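Local coordinates for putative uncharacterized protein (Pseudomonas phage 201phi2-1, PDB 3R4V), which is a phage tubulin-like protein that holds guanosine-5'-diphosphate in a pocket at one end of a mostly parallel sheet flanked by helices, at residues Val114-Gly119 with Glu170-Val175; Phe83-Tyr88 with Lys174-Val179; Ile148-Val153 with Pro206-Leu211. All coordinates share one frame; numbering follows the deposited sequence. Where two conformers were deposited one is given.

Interaction 1. Residues Val114-Gly119 with Glu170-Val175; sequences VSFVVG and EKIRKV. With GDP (guanosine-5'-diphosphate), chain B.
F116 points its ring from strand 113-119 at helix 161-178, and K171, I172 and V175 gather round it, a helix-on-sheet packing of the nucleotide-binding half of a tubulin-like fold. The axes of segments 114-119 and 170-175 run antiparallel, at 176°, and approach to 10.2 Å. How two aliphatic side chains and the methylene part of a lysine can each use a different part of one ring is well illustrated here. I172 lies over a face: its CG1, anti to its own carbonyl carbon (chi1 -69°), makes a CH-pi contact 3.9 Å from the centroid of the F116 ring, 18° off the normal and displaced toward the CD2-CE2 rim. V175 instead meets the edge, its CG2 lying near the ring plane at 3.8 Å from F116 CZ. K171 comes in obliquely with CB 3.5 Å from F116 CE1, after which its extended chain leads the ammonium away to E167 and N151. V114, two residues earlier on the strand, adds a tip-to-tip contact with V175. No hydrogen bond joins the two segments, and the touching atoms are carbon. The F116 side chain also touches I85 of strand 84-89 and I213 of strand 208-214. At the far end of the same strand V118 belongs to the GDP pocket, where its CG1, anti to the backbone N, stands 3.7 Å from the guanine N2.

Interaction 2. Residues Phe83-Tyr88 with Lys174-Val179; sequences FYIVCY and KVVLLV
F83, just before strand 84-89, and I85 within it project onto the end of helix 161-178, where V175 and V176 of the last turn and V179 just past it offer a row of methyl bumps. The general lesson is that a flat ring and a branched chain can share one methyl, V175 CG1, while each also has one of its own. V179 CG1 sits over the centre of the F83 ring, 3.7 Å from its centroid and only 10° off the normal, a CH-pi contact. F83 CG lies anti to the backbone N (chi1 -165°), which starts the ring toward the helix end. V175 CG1 wedges into the hollow between F83 and I85, 3.6 Å from F83 CE2 and 3.7 Å from I85 CD1. I85 CG1 lies at the ring edge, in plane. Beyond it the I85 chain, with CD1 anti to CA (chi2 170°), reaches between V175 and V176, meeting V176 CG2 at 3.9 Å and crossing that side chain at about a right angle. V176 also touches L7, and I85 also touches F116, which carries the same apolar layer to the neighbouring strands. V179 is the first residue to leave helical geometry, yet its N still bonds to V175 O. With Y84 and V86 meeting helix 95-108 on the other face, this is one side of a three-layer alpha/beta/alpha sandwich, the nucleotide-binding half of a tubulin-like protein.

Interaction 3. Residues Ile148-Val153 with Pro206-Leu211; sequences IVVNYV and PQVCEL
Q207 opens the pairing with I148: its carbonyl O accepts the I148 N-H at 3.2 Å, the donor standing well above the carbonyl plane, while its OE1 is hydrogen-bonded to S271 OG. Following one strand residue by residue is a good way to see how parallel strands alternate their bonds. V208 comes next, its CA-H facing I148 O and its CG1 4.3 Å from V150 CG2, on the sheet face that also meets M134 and L137 of helix 124-144. C209 uses both backbone groups, giving its N-H to I148 O and taking the V150 N-H on its O at 2.8 Å; its CB lies against V149 CG2 on the other face. E210 returns to the V208 face. Its CA is 3.1 Å from V150 O, and its OE1 accepts from a water that also accepts the Y152 N-H and donates a longer bond to L211 O. L211 closes the run: its N-H goes to V150 O, its CB packs 3.9 Å from V149 CG1, and its O also takes N151 ND2 at 2.9 Å. That amide is carried across by CG anti to the N151 backbone N (chi1 -177°), and its OD1 turns to K171. Main chain, asparagine side chain and water thus join the strands, whose short axes cross at -51°. This twisted parallel pairing links the nucleotide-binding sheet to a strand of the C-terminal domain of the tubulin-like family.

From the N terminus, strand 84-89 comes first, followed by 113-119 and 148-154, its neighbours in turn across one sheet; helix 161-178 and strand 208-214 come after. Interaction 2 closes the longest loop, with 85 residues between its segments; interaction 1 starts inside that loop, and both end on the same stretch of helix 161-178, sharing K174 and V175. Interaction 3 starts within these loops and ends beyond the helix, so it crosses both. Backbone pairing connects them: F116 N with V86 O, and S115 O with N151 N, are probable hydrogen bonds. Together they lay one helix along two central strands and extend that same sheet toward the C-terminal domain.

Interaction 1. Residues Val114-Gly119 with Glu170-Val175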
loop_
_atom_site.group_PDB
_atom_site.type_symbol
_atom_site.label_atom_id
_atom_site.label_comp_id
_atom_site.label_asym_id
_atom_site.label_seq_id
_atom_site.Cartn_x
_atom_site.Cartn_y
_atom_site.Cartn_z
ATOM N N VAL A 114 3.513 -0.101 -8.023
ATOM C CA VAL A 114 2.659 0.730 -7.177
ATOM C C VAL A 114 2.259 -0.051 -5.938
ATOM O O VAL A 114 2.357 -1.276 -5.922
ATOM C CB VAL A 114 1.383 1.232 -7.896
ATOM C CG1 VAL A 114 1.761 2.078 -9.120
ATOM C CG2 VAL A 114 0.465 0.064 -8.294
ATOM N N SER A 115 1.827 0.656 -4.894
ATOM C CA SER A 115 1.415 -0.018 -3.658
ATOM C C SER A 115 -0.017 0.326 -3.315
ATOM O O SER A 115 -0.507 1.390 -3.670
ATOM C CB SER A 115 2.307 0.432 -2.499
ATOM O OG SER A 115 3.667 0.135 -2.779
ATOM N N PHE A 116 -0.680 -0.580 -2.607
ATOM C CA PHE A 116 -1.997 -0.319 -2.064
ATOM C C PHE A 116 -1.873 -0.405 -0.543
ATOM O O PHE A 116 -1.565 -1.477 -0.006
ATOM C CB PHE A 116 -2.998 -1.359 -2.587
ATOM C CG PHE A 116 -3.391 -1.126 -4.023
ATOM C CD1 PHE A 116 -4.516 -0.383 -4.331
ATOM C CD2 PHE A 116 -2.594 -1.595 -5.049
ATOM C CE1 PHE A 116 -4.852 -0.133 -5.651
ATOM C CE2 PHE A 116 -2.928 -1.343 -6.380
ATOM C CZ PHE A 116 -4.051 -0.627 -6.672
ATOM N N VAL A 117 -2.072 0.717 0.146
ATOM C CA VAL A 117 -1.790 0.752 1.583
ATOM C C VAL A 117 -3.025 1.212 2.340
ATOM O O VAL A 117 -3.790 2.049 1.849
ATOM C CB VAL A 117 -0.576 1.649 1.918
ATOM C CG1 VAL A 117 0.708 1.068 1.293
ATOM C CG2 VAL A 117 -0.817 3.090 1.483
ATOM N N VAL A 118 -3.237 0.639 3.523
ATOM C CA VAL A 118 -4.444 0.930 4.292
ATOM C C VAL A 118 -4.118 1.836 5.480
ATOM O O VAL A 118 -3.183 1.570 6.243
ATOM C CB VAL A 118 -5.096 -0.376 4.799
ATOM C CG1 VAL A 118 -6.179 -0.090 5.834
ATOM C CG2 VAL A 118 -5.678 -1.161 3.644
ATOM N N GLY A 119 -4.896 2.897 5.644
ATOM C CA GLY A 119 -4.787 3.762 6.807
ATOM C C GLY A 119 -5.645 3.221 7.943
ATOM O O GLY A 119 -6.873 3.381 7.946
ATOM N N GLU A 170 -10.477 -5.021 -6.145
ATOM C CA GLU A 170 -11.008 -4.600 -7.447
ATOM C C GLU A 170 -10.100 -3.569 -8.113
ATOM O O GLU A 170 -9.978 -3.540 -9.341
ATOM C CB GLU A 170 -12.439 -4.079 -7.330
ATOM C CG GLU A 170 -13.480 -5.182 -7.167
ATOM C CD GLU A 170 -13.588 -6.076 -8.394
ATOM O OE1 GLU A 170 -13.417 -5.568 -9.523
ATOM O OE2 GLU A 170 -13.841 -7.287 -8.229
ATOM N N LYS A 171 -9.460 -2.725 -7.306
ATOM C CA LYS A 171 -8.485 -1.779 -7.844
ATOM C C LYS A 171 -7.224 -2.489 -8.316
ATOM O O LYS A 171 -6.664 -2.142 -9.356
ATOM C CB LYS A 171 -8.116 -0.718 -6.809
ATOM C CG LYS A 171 -9.216 0.281 -6.494
ATOM C CD LYS A 171 -8.784 1.103 -5.282
ATOM C CE LYS A 171 -9.694 2.274 -4.992
ATOM N NZ LYS A 171 -9.155 3.023 -3.808
ATOM N N ILE A 172 -6.777 -3.486 -7.551
ATOM C CA ILE A 172 -5.608 -4.256 -7.941
ATOM C C ILE A 172 -5.830 -4.927 -9.294
ATOM O O ILE A 172 -4.944 -4.937 -10.140
ATOM C CB ILE A 172 -5.238 -5.298 -6.877
ATOM C CG1 ILE A 172 -4.719 -4.571 -5.633
ATOM C CG2 ILE A 172 -4.167 -6.236 -7.413
ATOM C CD1 ILE A 172 -4.325 -5.485 -4.499
ATOM N N ARG A 173 -7.014 -5.494 -9.490
ATOM C CA ARG A 173 -7.364 -6.073 -10.783
ATOM C C ARG A 173 -7.286 -5.072 -11.939
ATOM O O ARG A 173 -6.921 -5.444 -13.057
ATOM C CB ARG A 173 -8.760 -6.681 -10.730
ATOM C CG ARG A 173 -8.870 -7.818 -9.736
ATOM C CD ARG A 173 -10.109 -8.635 -10.001
ATOM N NE ARG A 173 -10.238 -9.731 -9.048
ATOM C CZ ARG A 173 -9.661 -10.923 -9.177
ATOM N NH1 ARG A 173 -8.885 -11.195 -10.221
ATOM N NH2 ARG A 173 -9.853 -11.847 -8.245
ATOM N N LYS A 174 -7.653 -3.819 -11.690
ATOM C CA LYS A 174 -7.543 -2.816 -12.747
ATOM C C LYS A 174 -6.072 -2.575 -13.079
ATOM O O LYS A 174 -5.723 -2.381 -14.238
ATOM C CB LYS A 174 -8.251 -1.502 -12.378
ATOM C CG LYS A 174 -9.778 -1.587 -12.325
ATOM C CD LYS A 174 -10.376 -0.253 -11.906
ATOM C CE LYS A 174 -11.882 -0.184 -12.159
ATOM N NZ LYS A 174 -12.653 -1.248 -11.475
ATOM N N VAL A 175 -5.199 -2.602 -12.070
ATOM C CA VAL A 175 -3.772 -2.430 -12.333
ATOM C C VAL A 175 -3.214 -3.666 -13.044
ATOM O O VAL A 175 -2.368 -3.545 -13.929
ATOM C CB VAL A 175 -2.949 -2.138 -11.034
ATOM C CG1 VAL A 175 -1.466 -2.015 -11.380
ATOM C CG2 VAL A 175 -3.450 -0.864 -10.406
HETATM P PB GDP B . 0.114 -6.670 10.754
HETATM O O1B GDP B . -0.123 -8.149 10.552
HETATM O O2B GDP B . 0.713 -6.113 9.490
HETATM O O3B GDP B . 1.022 -6.442 11.957
HETATM O O3A GDP B . -1.269 -5.944 11.095
HETATM P PA GDP B . -2.664 -6.128 10.315
HETATM O O1A GDP B . -3.271 -7.508 10.503
HETATM O O2A GDP B . -2.515 -5.775 8.863
HETATM O "O5'" GDP B . -3.538 -5.066 11.091
HETATM C "C5'" GDP B . -3.141 -3.688 11.193
HETATM C "C4'" GDP B . -4.366 -2.796 11.358
HETATM O "O4'" GDP B . -5.095 -2.751 10.124
HETATM C "C3'" GDP B . -5.358 -3.316 12.387
HETATM O "O3'" GDP B . -5.094 -2.748 13.666
HETATM C "C2'" GDP B . -6.690 -2.837 11.851
HETATM O "O2'" GDP B . -6.914 -1.477 12.220
HETATM C "C1'" GDP B . -6.512 -2.831 10.349
HETATM N N9 GDP B . -6.915 -4.102 9.712
HETATM C C8 GDP B . -6.721 -5.361 10.174
HETATM N N7 GDP B . -7.184 -6.278 9.286
HETATM C C5 GDP B . -7.661 -5.605 8.215
HETATM C C6 GDP B . -8.277 -5.949 6.915
HETATM O O6 GDP B . -8.469 -7.139 6.596
HETATM N N1 GDP B . -8.625 -4.939 6.095
HETATM C C2 GDP B . -8.426 -3.642 6.422
HETATM N N2 GDP B . -8.786 -2.660 5.556
HETATM N N3 GDP B . -7.863 -3.260 7.592
HETATM C C4 GDP B . -7.468 -4.179 8.503
#

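Interaction 2. Residues Phe83-Tyr88 with Lys174-Val179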
loop_
_atom_site.group_PDB
_atom_site.type_symbol
_atom_site.label_atom_id
_atom_site.label_comp_id
_atom_site.label_asym_id
_atom_site.label_seq_id
_atom_site.Cartn_x
_atom_site.Cartn_y
_atom_site.Cartn_z
ATOM N N PHE A 83 6.445 -5.546 -13.743
ATOM C CA PHE A 83 5.721 -4.629 -12.876
ATOM C C PHE A 83 5.425 -5.333 -11.566
ATOM O O PHE A 83 5.295 -6.553 -11.536
ATOM C CB PHE A 83 4.413 -4.194 -13.562
ATOM C CG PHE A 83 3.757 -2.991 -12.937
ATOM C CD1 PHE A 83 4.108 -1.701 -13.323
ATOM C CD2 PHE A 83 2.775 -3.147 -11.982
ATOM C CE1 PHE A 83 3.491 -0.591 -12.756
ATOM C CE2 PHE A 83 2.157 -2.045 -11.408
ATOM C CZ PHE A 83 2.507 -0.762 -11.799
ATOM N N TYR A 84 5.351 -4.582 -10.467
ATOM C CA TYR A 84 4.979 -5.187 -9.189
ATOM C C TYR A 84 3.845 -4.421 -8.532
ATOM O O TYR A 84 3.694 -3.222 -8.719
ATOM C CB TYR A 84 6.161 -5.229 -8.206
ATOM C CG TYR A 84 7.431 -5.874 -8.743
ATOM C CD1 TYR A 84 7.816 -7.157 -8.345
ATOM C CD2 TYR A 84 8.251 -5.192 -9.634
ATOM C CE1 TYR A 84 8.995 -7.744 -8.827
ATOM C CE2 TYR A 84 9.424 -5.769 -10.114
ATOM C CZ TYR A 84 9.782 -7.042 -9.714
ATOM O OH TYR A 84 10.945 -7.592 -10.197
ATOM N N ILE A 85 3.061 -5.119 -7.733
ATOM C CA ILE A 85 2.062 -4.463 -6.904
ATOM C C ILE A 85 2.336 -4.894 -5.469
ATOM O O ILE A 85 2.481 -6.089 -5.202
ATOM C CB ILE A 85 0.655 -4.891 -7.321
ATOM C CG1 ILE A 85 0.412 -4.505 -8.788
ATOM C CG2 ILE A 85 -0.404 -4.289 -6.385
ATOM C CD1 ILE A 85 -0.853 -5.087 -9.394
ATOM N N VAL A 86 2.411 -3.936 -4.546
ATOM C CA VAL A 86 2.659 -4.251 -3.137
ATOM C C VAL A 86 1.469 -3.818 -2.277
ATOM O O VAL A 86 0.914 -2.754 -2.500
ATOM C CB VAL A 86 3.879 -3.512 -2.626
ATOM C CG1 VAL A 86 4.288 -4.078 -1.261
ATOM C CG2 VAL A 86 5.018 -3.622 -3.622
ATOM N N CYS A 87 1.089 -4.622 -1.290
ATOM C CA CYS A 87 -0.127 -4.334 -0.538
ATOM C C CYS A 87 -0.006 -4.695 0.939
ATOM O O CYS A 87 0.355 -5.814 1.286
ATOM C CB CYS A 87 -1.319 -5.080 -1.169
ATOM S SG CYS A 87 -2.869 -4.960 -0.230
ATOM N N TYR A 88 -0.311 -3.742 1.805
ATOM C CA TYR A 88 -0.214 -3.969 3.237
ATOM C C TYR A 88 -0.888 -2.842 4.007
ATOM O O TYR A 88 -1.197 -1.797 3.437
ATOM C CB TYR A 88 1.267 -4.070 3.642
ATOM C CG TYR A 88 2.102 -2.877 3.205
ATOM C CD1 TYR A 88 2.316 -1.816 4.067
ATOM C CD2 TYR A 88 2.686 -2.826 1.938
ATOM C CE1 TYR A 88 3.098 -0.707 3.679
ATOM C CE2 TYR A 88 3.469 -1.725 1.549
ATOM C CZ TYR A 88 3.661 -0.682 2.427
ATOM O OH TYR A 88 4.420 0.412 2.051
ATOM N N LYS A 174 -7.653 -3.819 -11.690
ATOM C CA LYS A 174 -7.543 -2.816 -12.747
ATOM C C LYS A 174 -6.072 -2.575 -13.079
ATOM O O LYS A 174 -5.723 -2.381 -14.238
ATOM C CB LYS A 174 -8.251 -1.502 -12.378
ATOM C CG LYS A 174 -9.778 -1.587 -12.325
ATOM C CD LYS A 174 -10.376 -0.253 -11.906
ATOM C CE LYS A 174 -11.882 -0.184 -12.159
ATOM N NZ LYS A 174 -12.653 -1.248 -11.475
ATOM N N VAL A 175 -5.199 -2.602 -12.070
ATOM C CA VAL A 175 -3.772 -2.430 -12.333
ATOM C C VAL A 175 -3.214 -3.666 -13.044
ATOM O O VAL A 175 -2.368 -3.545 -13.929
ATOM C CB VAL A 175 -2.949 -2.138 -11.034
ATOM C CG1 VAL A 175 -1.466 -2.015 -11.380
ATOM C CG2 VAL A 175 -3.450 -0.864 -10.406
ATOM N N VAL A 176 -3.679 -4.853 -12.655
ATOM C CA VAL A 176 -3.246 -6.081 -13.325
ATOM C C VAL A 176 -3.643 -6.008 -14.789
ATOM O O VAL A 176 -2.879 -6.390 -15.669
ATOM C CB VAL A 176 -3.817 -7.350 -12.657
ATOM C CG1 VAL A 176 -3.575 -8.577 -13.529
ATOM C CG2 VAL A 176 -3.172 -7.539 -11.274
ATOM N N LEU A 177 -4.830 -5.466 -15.036
ATOM C CA LEU A 177 -5.318 -5.277 -16.407
ATOM C C LEU A 177 -4.435 -4.272 -17.147
ATOM O O LEU A 177 -3.968 -4.529 -18.264
ATOM C CB LEU A 177 -6.761 -4.783 -16.378
ATOM C CG LEU A 177 -7.320 -4.241 -17.687
ATOM C CD1 LEU A 177 -7.467 -5.380 -18.680
ATOM C CD2 LEU A 177 -8.654 -3.540 -17.439
ATOM N N LEU A 178 -4.206 -3.126 -16.511
ATOM C CA LEU A 178 -3.357 -2.080 -17.076
ATOM C C LEU A 178 -2.039 -2.633 -17.602
ATOM O O LEU A 178 -1.623 -2.288 -18.714
ATOM C CB LEU A 178 -3.082 -0.987 -16.031
ATOM C CG LEU A 178 -2.050 0.087 -16.415
ATOM C CD1 LEU A 178 -2.550 0.886 -17.617
ATOM C CD2 LEU A 178 -1.731 1.027 -15.235
ATOM N N VAL A 179 -1.375 -3.470 -16.800
ATOM C CA VAL A 179 -0.023 -3.940 -17.119
ATOM C C VAL A 179 0.003 -5.316 -17.810
ATOM O O VAL A 179 1.039 -5.977 -17.855
ATOM C CB VAL A 179 0.901 -3.892 -15.861
ATOM C CG1 VAL A 179 0.842 -2.496 -15.243
ATOM C CG2 VAL A 179 0.452 -4.915 -14.831
#

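Interaction 3. Residues Ile148-Val153 with Pro206-Leu211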
loop_
_atom_site.group_PDB
_atom_site.type_symbol
_atom_site.label_atom_id
_atom_site.label_comp_id
_atom_site.label_asym_id
_atom_site.label_seq_id
_atom_site.Cartn_x
_atom_site.Cartn_y
_atom_site.Cartn_z
ATOM N N ILE A 148 7.410 6.970 -4.856
ATOM C CA ILE A 148 6.793 5.806 -4.246
ATOM C C ILE A 148 5.299 6.030 -4.309
ATOM O O ILE A 148 4.745 6.867 -3.592
ATOM C CB ILE A 148 7.282 5.597 -2.799
ATOM C CG1 ILE A 148 8.799 5.313 -2.783
ATOM C CG2 ILE A 148 6.453 4.490 -2.118
ATOM C CD1 ILE A 148 9.240 3.991 -3.437
ATOM N N VAL A 149 4.660 5.320 -5.235
ATOM C CA VAL A 149 3.315 5.654 -5.683
ATOM C C VAL A 149 2.355 4.716 -4.999
ATOM O O VAL A 149 2.456 3.511 -5.157
ATOM C CB VAL A 149 3.224 5.459 -7.218
ATOM C CG1 VAL A 149 1.825 5.681 -7.726
ATOM C CG2 VAL A 149 4.199 6.414 -7.920
ATOM N N VAL A 150 1.430 5.280 -4.235
ATOM C CA VAL A 150 0.526 4.462 -3.443
ATOM C C VAL A 150 -0.924 4.868 -3.619
ATOM O O VAL A 150 -1.256 6.041 -3.736
ATOM C CB VAL A 150 0.884 4.512 -1.939
ATOM C CG1 VAL A 150 2.401 4.315 -1.736
ATOM C CG2 VAL A 150 0.423 5.803 -1.309
ATOM N N ASN A 151 -1.793 3.869 -3.641
ATOM C CA ASN A 151 -3.218 4.096 -3.548
ATOM C C ASN A 151 -3.531 3.954 -2.071
ATOM O O ASN A 151 -3.357 2.871 -1.491
ATOM C CB ASN A 151 -3.960 3.039 -4.355
ATOM C CG ASN A 151 -5.460 3.256 -4.355
ATOM O OD1 ASN A 151 -6.199 2.597 -3.620
ATOM N ND2 ASN A 151 -5.921 4.187 -5.179
ATOM N N TYR A 152 -3.946 5.058 -1.466
ATOM C CA TYR A 152 -4.158 5.124 -0.026
ATOM C C TYR A 152 -5.632 4.902 0.284
ATOM O O TYR A 152 -6.491 5.558 -0.295
ATOM C CB TYR A 152 -3.724 6.489 0.512
ATOM C CG TYR A 152 -4.104 6.698 1.967
ATOM C CD1 TYR A 152 -3.366 6.100 2.989
ATOM C CD2 TYR A 152 -5.212 7.469 2.313
ATOM C CE1 TYR A 152 -3.716 6.290 4.327
ATOM C CE2 TYR A 152 -5.567 7.667 3.646
ATOM C CZ TYR A 152 -4.819 7.061 4.646
ATOM O OH TYR A 152 -5.169 7.252 5.966
ATOM N N VAL A 153 -5.927 3.956 1.171
ATOM C CA VAL A 153 -7.306 3.627 1.493
ATOM C C VAL A 153 -7.471 3.680 3.007
ATOM O O VAL A 153 -6.942 2.819 3.728
ATOM C CB VAL A 153 -7.668 2.217 0.993
ATOM C CG1 VAL A 153 -9.098 1.879 1.357
ATOM C CG2 VAL A 153 -7.472 2.123 -0.519
ATOM N N PRO A 206 11.353 13.271 -6.251
ATOM C CA PRO A 206 10.790 11.972 -5.871
ATOM C C PRO A 206 10.272 12.017 -4.438
ATOM O O PRO A 206 10.963 12.502 -3.540
ATOM C CB PRO A 206 11.989 11.032 -5.967
ATOM C CG PRO A 206 13.164 11.898 -5.688
ATOM C CD PRO A 206 12.829 13.253 -6.260
ATOM N N GLN A 207 9.068 11.494 -4.229
ATOM C CA GLN A 207 8.433 11.565 -2.919
ATOM C C GLN A 207 7.257 10.604 -2.943
ATOM O O GLN A 207 6.985 10.000 -3.984
ATOM C CB GLN A 207 7.973 13.005 -2.636
ATOM C CG GLN A 207 7.040 13.587 -3.701
ATOM C CD GLN A 207 6.672 15.078 -3.516
ATOM O OE1 GLN A 207 5.849 15.600 -4.259
ATOM N NE2 GLN A 207 7.286 15.757 -2.540
ATOM N N VAL A 208 6.563 10.458 -1.817
ATOM C CA VAL A 208 5.343 9.654 -1.806
ATOM C C VAL A 208 4.283 10.354 -2.655
ATOM O O VAL A 208 4.010 11.541 -2.459
ATOM C CB VAL A 208 4.796 9.425 -0.399
ATOM C CG1 VAL A 208 3.469 8.664 -0.475
ATOM C CG2 VAL A 208 5.779 8.610 0.414
ATOM N N CYS A 209 3.723 9.608 -3.610
ATOM C CA CYS A 209 2.685 10.093 -4.494
ATOM C C CYS A 209 1.454 9.225 -4.319
ATOM O O CYS A 209 1.568 8.083 -3.895
ATOM C CB CYS A 209 3.135 9.944 -5.944
ATOM S SG CYS A 209 4.546 10.964 -6.357
ATOM N N GLU A 210 0.286 9.754 -4.674
ATOM C CA GLU A 210 -0.922 8.934 -4.691
ATOM C C GLU A 210 -1.272 8.477 -6.093
ATOM O O GLU A 210 -1.096 9.206 -7.059
ATOM C CB GLU A 210 -2.118 9.702 -4.177
ATOM C CG GLU A 210 -2.244 9.879 -2.679
ATOM C CD GLU A 210 -3.561 10.583 -2.337
ATOM O OE1 GLU A 210 -4.575 9.883 -2.121
ATOM O OE2 GLU A 210 -3.605 11.836 -2.322
ATOM N N LEU A 211 -1.809 7.272 -6.174
ATOM C CA LEU A 211 -2.381 6.736 -7.391
ATOM C C LEU A 211 -3.887 6.849 -7.264
ATOM O O LEU A 211 -4.470 6.394 -6.278
ATOM C CB LEU A 211 -2.006 5.267 -7.522
ATOM C CG LEU A 211 -2.695 4.466 -8.631
ATOM C CD1 LEU A 211 -2.462 5.118 -9.996
ATOM C CD2 LEU A 211 -2.273 3.026 -8.643
HETATM O O HOH W 1 -4.722 7.217 -3.142
#